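Local coordinates for protein diphthine synthase (PDB 1WDE) that probably uses S-adenosyl-L-methionine to trimethylate the amino group of a modified histidine in elongation factor 2, yielding the diphthamide precursor diphthine, at residues 16-21 and 218-223; 190-195 and 231-236. One frame throughout, in Å; residues are numbered along the deposited sequence.

Overall arrangement
From the N terminus, the chain passes through strand 9-14 of the parallel sheet into the loop holding residues 16-21, which meets residues 218-223 after 196 intervening residues, so interaction 1 closes a long loop and bridges the parallel-sheet and mixed-sheet halves of the molecule. Inside that span lies helix 184-202, which carries residues 190-195. Their partner, 231-236, comes after interaction 1 is complete, so the two contacts cross, and interaction 2 closes a loop of 35 residues. It joins two helices beside the mixed sheet, whose strands 213-217 and 225-229 lie between its segments along the chain. The contact centres are about 29 Å apart, and the nearest atoms of the two contacts about 14 Å.

Interaction 1 (16-21 and 218-223)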
loop_
_atom_site.group_PDB
_atom_site.type_symbol
_atom_site.label_atom_id
_atom_site.label_comp_id
_atom_site.label_asym_id
_atom_site.label_seq_id
_atom_site.Cartn_x
_atom_site.Cartn_y
_atom_site.Cartn_z
ATOM N N GLY A 16 13.069 0.297 -3.637
ATOM C CA GLY A 16 12.833 -1.010 -3.035
ATOM C C GLY A 16 12.513 -0.735 -1.569
ATOM O O GLY A 16 12.732 0.379 -1.100
ATOM N N TYR A 17 12.026 -1.714 -0.816
ATOM C CA TYR A 17 11.657 -1.414 0.566
ATOM C C TYR A 17 12.611 -1.874 1.660
ATOM O O TYR A 17 12.273 -1.818 2.836
ATOM C CB TYR A 17 10.243 -1.950 0.850
ATOM C CG TYR A 17 10.119 -3.433 0.622
ATOM C CD1 TYR A 17 9.847 -3.941 -0.658
ATOM C CD2 TYR A 17 10.312 -4.335 1.666
ATOM C CE1 TYR A 17 9.773 -5.301 -0.886
ATOM C CE2 TYR A 17 10.243 -5.718 1.444
ATOM C CZ TYR A 17 9.974 -6.191 0.169
ATOM O OH TYR A 17 9.912 -7.549 -0.068
ATOM N N ALA A 18 13.799 -2.327 1.291
ATOM C CA ALA A 18 14.774 -2.748 2.284
ATOM C C ALA A 18 16.151 -2.717 1.655
ATOM O O ALA A 18 16.276 -2.727 0.439
ATOM C CB ALA A 18 14.474 -4.165 2.778
ATOM N N PRO A 19 17.205 -2.651 2.476
ATOM C CA PRO A 19 18.539 -2.636 1.875
ATOM C C PRO A 19 18.749 -3.914 1.056
ATOM O O PRO A 19 18.280 -4.983 1.437
ATOM C CB PRO A 19 19.475 -2.531 3.092
ATOM C CG PRO A 19 18.626 -2.935 4.252
ATOM C CD PRO A 19 17.277 -2.382 3.920
ATOM N N GLY A 20 19.419 -3.786 -0.086
ATOM C CA GLY A 20 19.671 -4.938 -0.933
ATOM C C GLY A 20 18.594 -5.138 -1.984
ATOM O O GLY A 20 18.717 -5.988 -2.861
HETATM N N MSE A 21 17.529 -4.352 -1.903
HETATM C CA MSE A 21 16.459 -4.490 -2.873
HETATM C C MSE A 21 16.472 -3.417 -3.955
HETATM O O MSE A 21 15.460 -3.205 -4.626
HETATM C CB MSE A 21 15.111 -4.521 -2.148
HETATM C CG MSE A 21 15.052 -5.603 -1.085
HETATM SE SE MSE A 21 13.247 -5.870 -0.436
HETATM C CE MSE A 21 12.606 -6.743 -2.058
ATOM N N ALA A 218 6.053 -7.793 3.945
ATOM C CA ALA A 218 7.042 -8.171 2.947
ATOM C C ALA A 218 8.409 -7.998 3.610
ATOM O O ALA A 218 8.591 -7.090 4.424
ATOM C CB ALA A 218 6.925 -7.270 1.712
ATOM N N GLY A 219 9.362 -8.862 3.276
ATOM C CA GLY A 219 10.682 -8.734 3.865
ATOM C C GLY A 219 11.808 -8.815 2.852
ATOM O O GLY A 219 11.580 -8.968 1.638
ATOM N N ALA A 220 13.030 -8.697 3.360
ATOM C CA ALA A 220 14.242 -8.771 2.540
ATOM C C ALA A 220 14.692 -10.224 2.437
ATOM O O ALA A 220 14.314 -11.063 3.258
ATOM C CB ALA A 220 15.367 -7.926 3.165
ATOM N N GLY A 221 15.487 -10.511 1.412
ATOM C CA GLY A 221 15.998 -11.849 1.194
ATOM C C GLY A 221 14.938 -12.926 1.183
ATOM O O GLY A 221 15.210 -14.067 1.537
ATOM N N GLY A 222 13.726 -12.568 0.767
ATOM C CA GLY A 222 12.637 -13.534 0.701
ATOM C C GLY A 222 11.993 -13.900 2.029
ATOM O O GLY A 222 11.189 -14.828 2.078
ATOM N N GLY A 223 12.323 -13.182 3.098
ATOM C CA GLY A 223 11.757 -13.511 4.402
ATOM C C GLY A 223 10.472 -12.774 4.700
ATOM O O GLY A 223 10.433 -11.853 5.519
#
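A18 and A220 bring the two loops closest at the backbone, their CA atoms 6.1 Å apart, where the chain enters a type II turn from A18 to M21 closed by M21 N to A18 O. Beside this, the CB atoms of A18 and A220 meet at 3.9 Å. Y17 carries most of the contact: with CG between the backbone N and carbonyl carbon (chi1 58°), its ring reaches across and OH donates to G219 O at 2.8 Å. The hydroxyl meets the carbonyl at a C=O...O angle of 130°, above the carbonyl plane. G219 CA lies in plane at the ring's edge, while A218 CB approaches obliquely, 3.6 Å from Y17 CZ. This pairing spans the two domains of the tetrapyrrole methylase fold, joining the loop after the first strand to the loop between strands 213-217 and 225-229, where A220 probably helps bind S-adenosyl-L-methionine. A phenylalanine in place of Y17 would probably leave G219 O without this donor and the two loops without their cross-domain bond. One face of the tyrosine ring carries the SE of selenomethionine M21, 3.3 Å above the plane and offset toward the rim; the same atom lies 4.1 Å from G219 O.

Interaction 2 (190-195 and 231-236); sequences LLLEAD and SLERLS
Two flat groups of the second helix meet one methyl, L192 CD1: the carboxylate of E233, whose OE2 is 4.3 Å from it, and the peptide between L232 and E233, whose O of L232 is 3.9 Å from it. In both cases the methyl stands well out of the plane of the group, on one side. This is helix-against-helix packing in the mixed-sheet domain of a tetrapyrrole methylase fold; the axes of segments 190-195, part of helix 184-202, and 232-236 make an angle of 132° and come within 10.5 Å. L192 carries most of the contact. Its CD1 is anti to CA (chi2 180°), and the outstretched branch ends against S236, with CB at 3.7 Å from that CD1. The hydroxyl of S236 also lies beside the methyl, OG 3.9 Å from L192 CD1. One turn earlier on the second helix, L232 faces L191, and their CD1 atoms are 4.5 Å apart, a loose apolar touch. L232 also packs on V188 of the first helix and on S213 of strand 213-217, so the contact continues onto the sheet. S236 rests on V188 as well. The second helix starts at S231, an N-cap whose OG accepts from R234 N at 3.0 Å with an N-H...O angle of 159°.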
loop_
_atom_site.group_PDB
_atom_site.type_symbol
_atom_site.label_atom_id
_atom_site.label_comp_id
_atom_site.label_asym_id
_atom_site.label_seq_id
_atom_site.Cartn_x
_atom_site.Cartn_y
_atom_site.Cartn_z
ATOM N N LEU A 190 -11.504 0.360 13.322
ATOM C CA LEU A 190 -12.205 1.513 12.792
ATOM C C LEU A 190 -12.861 1.145 11.456
ATOM O O LEU A 190 -13.879 1.719 11.086
ATOM C CB LEU A 190 -11.244 2.695 12.609
ATOM C CG LEU A 190 -11.822 3.933 11.902
ATOM C CD1 LEU A 190 -13.071 4.450 12.643
ATOM C CD2 LEU A 190 -10.741 5.007 11.826
ATOM N N LEU A 191 -12.273 0.195 10.737
ATOM C CA LEU A 191 -12.851 -0.254 9.458
ATOM C C LEU A 191 -14.197 -0.918 9.789
ATOM O O LEU A 191 -15.213 -0.657 9.146
ATOM C CB LEU A 191 -11.938 -1.291 8.793
ATOM C CG LEU A 191 -11.983 -1.590 7.278
ATOM C CD1 LEU A 191 -11.726 -3.083 7.045
ATOM C CD2 LEU A 191 -13.291 -1.184 6.674
ATOM N N LEU A 192 -14.199 -1.778 10.803
ATOM C CA LEU A 192 -15.430 -2.471 11.186
ATOM C C LEU A 192 -16.467 -1.487 11.721
ATOM O O LEU A 192 -17.664 -1.665 11.504
ATOM C CB LEU A 192 -15.121 -3.582 12.196
ATOM C CG LEU A 192 -14.188 -4.667 11.633
ATOM C CD1 LEU A 192 -13.925 -5.745 12.675
ATOM C CD2 LEU A 192 -14.840 -5.289 10.380
ATOM N N GLU A 193 -16.019 -0.435 12.406
ATOM C CA GLU A 193 -16.981 0.550 12.883
ATOM C C GLU A 193 -17.596 1.221 11.652
ATOM O O GLU A 193 -18.793 1.498 11.637
ATOM C CB GLU A 193 -16.315 1.598 13.786
ATOM C CG GLU A 193 -17.211 2.805 14.096
ATOM C CD GLU A 193 -18.557 2.412 14.693
ATOM O OE1 GLU A 193 -19.452 3.284 14.771
ATOM O OE2 GLU A 193 -18.721 1.234 15.086
ATOM N N ALA A 194 -16.776 1.465 10.622
ATOM C CA ALA A 194 -17.253 2.081 9.372
ATOM C C ALA A 194 -18.244 1.160 8.674
ATOM O O ALA A 194 -19.238 1.606 8.098
ATOM C CB ALA A 194 -16.058 2.369 8.409
ATOM N N ASP A 195 -17.957 -0.135 8.710
ATOM C CA ASP A 195 -18.825 -1.114 8.083
ATOM C C ASP A 195 -20.202 -1.120 8.722
ATOM O O ASP A 195 -21.212 -1.164 8.024
ATOM C CB ASP A 195 -18.198 -2.502 8.180
ATOM C CG ASP A 195 -18.980 -3.551 7.405
ATOM O OD1 ASP A 195 -19.570 -3.211 6.346
ATOM O OD2 ASP A 195 -18.985 -4.724 7.841
ATOM N N SER A 231 -10.960 -14.423 10.653
ATOM C CA SER A 231 -11.975 -13.369 10.537
ATOM C C SER A 231 -11.333 -12.016 10.856
ATOM O O SER A 231 -10.386 -11.945 11.640
ATOM C CB SER A 231 -13.131 -13.616 11.525
ATOM O OG SER A 231 -12.715 -13.352 12.861
ATOM N N LEU A 232 -11.849 -10.941 10.268
ATOM C CA LEU A 232 -11.304 -9.614 10.533
ATOM C C LEU A 232 -11.692 -9.237 11.970
ATOM O O LEU A 232 -11.043 -8.419 12.614
ATOM C CB LEU A 232 -11.870 -8.576 9.541
ATOM C CG LEU A 232 -11.213 -8.517 8.151
ATOM C CD1 LEU A 232 -11.952 -7.525 7.255
ATOM C CD2 LEU A 232 -9.732 -8.110 8.299
ATOM N N GLU A 233 -12.771 -9.835 12.465
ATOM C CA GLU A 233 -13.223 -9.582 13.837
ATOM C C GLU A 233 -12.076 -9.982 14.777
ATOM O O GLU A 233 -11.703 -9.239 15.680
ATOM C CB GLU A 233 -14.469 -10.426 14.123
ATOM C CG GLU A 233 -15.095 -10.232 15.488
ATOM C CD GLU A 233 -15.540 -8.816 15.720
ATOM O OE1 GLU A 233 -14.949 -8.153 16.596
ATOM O OE2 GLU A 233 -16.474 -8.356 15.025
ATOM N N ARG A 234 -11.520 -11.165 14.551
ATOM C CA ARG A 234 -10.414 -11.659 15.364
ATOM C C ARG A 234 -9.189 -10.754 15.276
ATOM O O ARG A 234 -8.532 -10.492 16.275
ATOM C CB ARG A 234 -10.011 -13.075 14.931
ATOM C CG ARG A 234 -10.930 -14.178 15.430
ATOM C CD ARG A 234 -10.234 -15.525 15.351
ATOM N NE ARG A 234 -9.001 -15.528 16.134
ATOM C CZ ARG A 234 -8.128 -16.530 16.159
ATOM N NH1 ARG A 234 -8.342 -17.623 15.439
ATOM N NH2 ARG A 234 -7.036 -16.437 16.908
ATOM N N LEU A 235 -8.875 -10.284 14.075
ATOM C CA LEU A 235 -7.714 -9.425 13.884
ATOM C C LEU A 235 -7.897 -8.075 14.531
ATOM O O LEU A 235 -6.939 -7.503 15.048
ATOM C CB LEU A 235 -7.444 -9.224 12.386
ATOM C CG LEU A 235 -6.268 -8.342 11.957
ATOM C CD1 LEU A 235 -4.975 -8.815 12.627
ATOM C CD2 LEU A 235 -6.131 -8.427 10.430
ATOM N N SER A 236 -9.127 -7.568 14.507
ATOM C CA SER A 236 -9.436 -6.246 15.051
ATOM C C SER A 236 -9.072 -6.074 16.523
ATOM O O SER A 236 -8.833 -4.957 16.970
ATOM C CB SER A 236 -10.927 -5.934 14.883
ATOM O OG SER A 236 -11.707 -6.818 15.675
#